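Local structure of alcohol dehydrogenase (Thermus thermophilus, 2EIH) at residues V22-P25 / V30-R33. The protein binds zinc and probably acts as an NAD(P)-dependent oxidoreductase of the medium-chain alcohol dehydrogenase family. Sequence-based numbering, arbitrary orientation.
Sequences VPEP and VRVR
Pro25 and Val30 bring the two backbones closest, 5.1 Å from CA to CA, where the irregular loop 22-25 passes beside residues 30-33, near the start of strand 29-38. The strand belongs to the GroES-like domain of a zinc-type alcohol dehydrogenase, bonded through its backbone to strands 64-72 and 124-128, and the contact illustrates how one long polar side chain can fasten a surface loop to a sheet. Arg31 does most of this work. With CG anti to the backbone N (chi1 176°), its chain leaves the strand extended and bends at chi3, which carries NH1 to the loop. There NH1 gives two hydrogen bonds. One goes to Pro23 O at 3.0 Å, fairly straight (N-H...O 162°) and lying in the guanidinium plane. The other, part of a salt bridge, is more bent: Glu24 OE2, 2.9 Å from NH1, is approached from above the carboxylate plane, the two planar groups standing nearly perpendicular, 83° apart. The Glu24 chain starts away from the strand and curls back through its bend at chi2. Arg31 NH2 forms a salt bridge with Asp70 on strand 64-72. Replacing Arg31 with a leucine would probably leave Pro23 O and Glu24 without this shared donor and take one charged partner from Asp70. Van der Waals contacts flank the polar ones: Pro25 sets CB 3.9 Å from Val30 N, and its CD lies obliquely to the guanidinium. Over one guanidinium face sits Val22 CG1, 3.4 Å from Arg31 NH1 and 3.6 Å from Arg31 CD.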
ATOM      1  N   VAL A  22      32.730   1.764 -34.549  1.00 35.48           N
ATOM      2  CA  VAL A  22      31.284   1.730 -34.354  1.00 36.43           C
ATOM      3  C   VAL A  22      30.820   0.404 -33.771  1.00 37.87           C
ATOM      4  O   VAL A  22      31.015  -0.652 -34.373  1.00 38.58           O
ATOM      5  CB  VAL A  22      30.532   1.944 -35.677  1.00 36.45           C
ATOM      6  CG1 VAL A  22      29.068   1.547 -35.520  1.00 37.77           C
ATOM      7  CG2 VAL A  22      30.640   3.397 -36.100  1.00 36.72           C
ATOM      8  N   PRO A  23      30.180   0.447 -32.590  1.00 39.17           N
ATOM      9  CA  PRO A  23      29.688  -0.773 -31.942  1.00 40.03           C
ATOM     10  C   PRO A  23      28.650  -1.510 -32.783  1.00 41.12           C
ATOM     11  O   PRO A  23      27.924  -0.904 -33.573  1.00 40.68           O
ATOM     12  CB  PRO A  23      29.122  -0.259 -30.619  1.00 39.49           C
ATOM     13  CG  PRO A  23      28.698   1.147 -30.957  1.00 39.36           C
ATOM     14  CD  PRO A  23      29.845   1.639 -31.790  1.00 38.45           C
ATOM     15  N   GLU A  24      28.590  -2.824 -32.615  1.00 43.30           N
ATOM     16  CA  GLU A  24      27.647  -3.627 -33.370  1.00 45.73           C
ATOM     17  C   GLU A  24      26.572  -4.225 -32.462  1.00 46.42           C
ATOM     18  O   GLU A  24      26.869  -4.843 -31.434  1.00 45.54           O
ATOM     19  CB  GLU A  24      28.399  -4.733 -34.117  1.00 46.08           C
ATOM     20  CG  GLU A  24      27.918  -4.950 -35.545  1.00 47.41           C
ATOM     21  CD  GLU A  24      27.980  -3.679 -36.378  1.00 47.57           C
ATOM     22  OE1 GLU A  24      29.043  -3.027 -36.398  1.00 48.09           O
ATOM     23  OE2 GLU A  24      26.975  -3.341 -37.033  1.00 48.75           O
ATOM     24  N   PRO A  25      25.299  -4.040 -32.834  1.00 46.76           N
ATOM     25  CA  PRO A  25      24.183  -4.560 -32.046  1.00 48.07           C
ATOM     26  C   PRO A  25      24.054  -6.080 -32.021  1.00 49.40           C
ATOM     27  O   PRO A  25      24.059  -6.736 -33.064  1.00 46.88           O
ATOM     28  CB  PRO A  25      22.978  -3.879 -32.680  1.00 47.29           C
ATOM     29  CG  PRO A  25      23.371  -3.798 -34.111  1.00 47.51           C
ATOM     30  CD  PRO A  25      24.808  -3.322 -34.024  1.00 47.38           C
ATOM     31  N   VAL A  30      20.120  -2.865 -30.232  1.00 38.38           N
ATOM     32  CA  VAL A  30      19.940  -1.865 -31.270  1.00 37.56           C
ATOM     33  C   VAL A  30      20.981  -0.759 -31.131  1.00 35.27           C
ATOM     34  O   VAL A  30      21.361  -0.396 -30.024  1.00 34.31           O
ATOM     35  CB  VAL A  30      18.489  -1.285 -31.223  1.00 38.52           C
ATOM     36  CG1 VAL A  30      18.149  -0.881 -29.802  1.00 39.90           C
ATOM     37  CG2 VAL A  30      18.357  -0.110 -32.179  1.00 39.58           C
ATOM     38  N   ARG A  31      21.462  -0.261 -32.266  1.00 34.44           N
ATOM     39  CA  ARG A  31      22.447   0.811 -32.275  1.00 34.79           C
ATOM     40  C   ARG A  31      21.722   2.105 -32.576  1.00 34.77           C
ATOM     41  O   ARG A  31      20.994   2.211 -33.563  1.00 34.86           O
ATOM     42  CB  ARG A  31      23.523   0.575 -33.339  1.00 36.52           C
ATOM     43  CG  ARG A  31      24.539   1.716 -33.466  1.00 33.92           C
ATOM     44  CD  ARG A  31      25.695   1.339 -34.374  1.00 36.83           C
ATOM     45  NE  ARG A  31      25.331   1.317 -35.785  1.00 37.32           N
ATOM     46  CZ  ARG A  31      25.745   0.389 -36.640  1.00 39.56           C
ATOM     47  NH1 ARG A  31      26.529  -0.597 -36.225  1.00 40.95           N
ATOM     48  NH2 ARG A  31      25.383   0.448 -37.912  1.00 39.90           N
ATOM     49  N   VAL A  32      21.927   3.094 -31.724  1.00 33.48           N
ATOM     50  CA  VAL A  32      21.273   4.371 -31.907  1.00 32.02           C
ATOM     51  C   VAL A  32      22.259   5.423 -32.396  1.00 32.52           C
ATOM     52  O   VAL A  32      23.390   5.493 -31.921  1.00 34.01           O
ATOM     53  CB  VAL A  32      20.650   4.836 -30.575  1.00 31.44           C
ATOM     54  CG1 VAL A  32      20.032   6.209 -30.738  1.00 30.17           C
ATOM     55  CG2 VAL A  32      19.612   3.825 -30.116  1.00 31.75           C
ATOM     56  N   ARG A  33      21.840   6.225 -33.368  1.00 30.17           N
ATOM     57  CA  ARG A  33      22.688   7.303 -33.841  1.00 28.07           C
ATOM     58  C   ARG A  33      22.221   8.465 -32.968  1.00 28.45           C
ATOM     59  O   ARG A  33      21.085   8.936 -33.102  1.00 27.25           O
ATOM     60  CB  ARG A  33      22.415   7.585 -35.309  1.00 30.23           C
ATOM     61  CG  ARG A  33      23.424   8.500 -35.963  1.00 32.63           C
ATOM     62  CD  ARG A  33      23.220   8.502 -37.463  1.00 36.22           C
ATOM     63  NE  ARG A  33      21.986   9.184 -37.859  1.00 37.53           N
ATOM     64  CZ  ARG A  33      21.833  10.505 -37.815  1.00 39.74           C
ATOM     65  NH1 ARG A  33      22.838  11.277 -37.395  1.00 40.94           N
ATOM     66  NH2 ARG A  33      20.693  11.061 -38.196  1.00 35.67           N
TER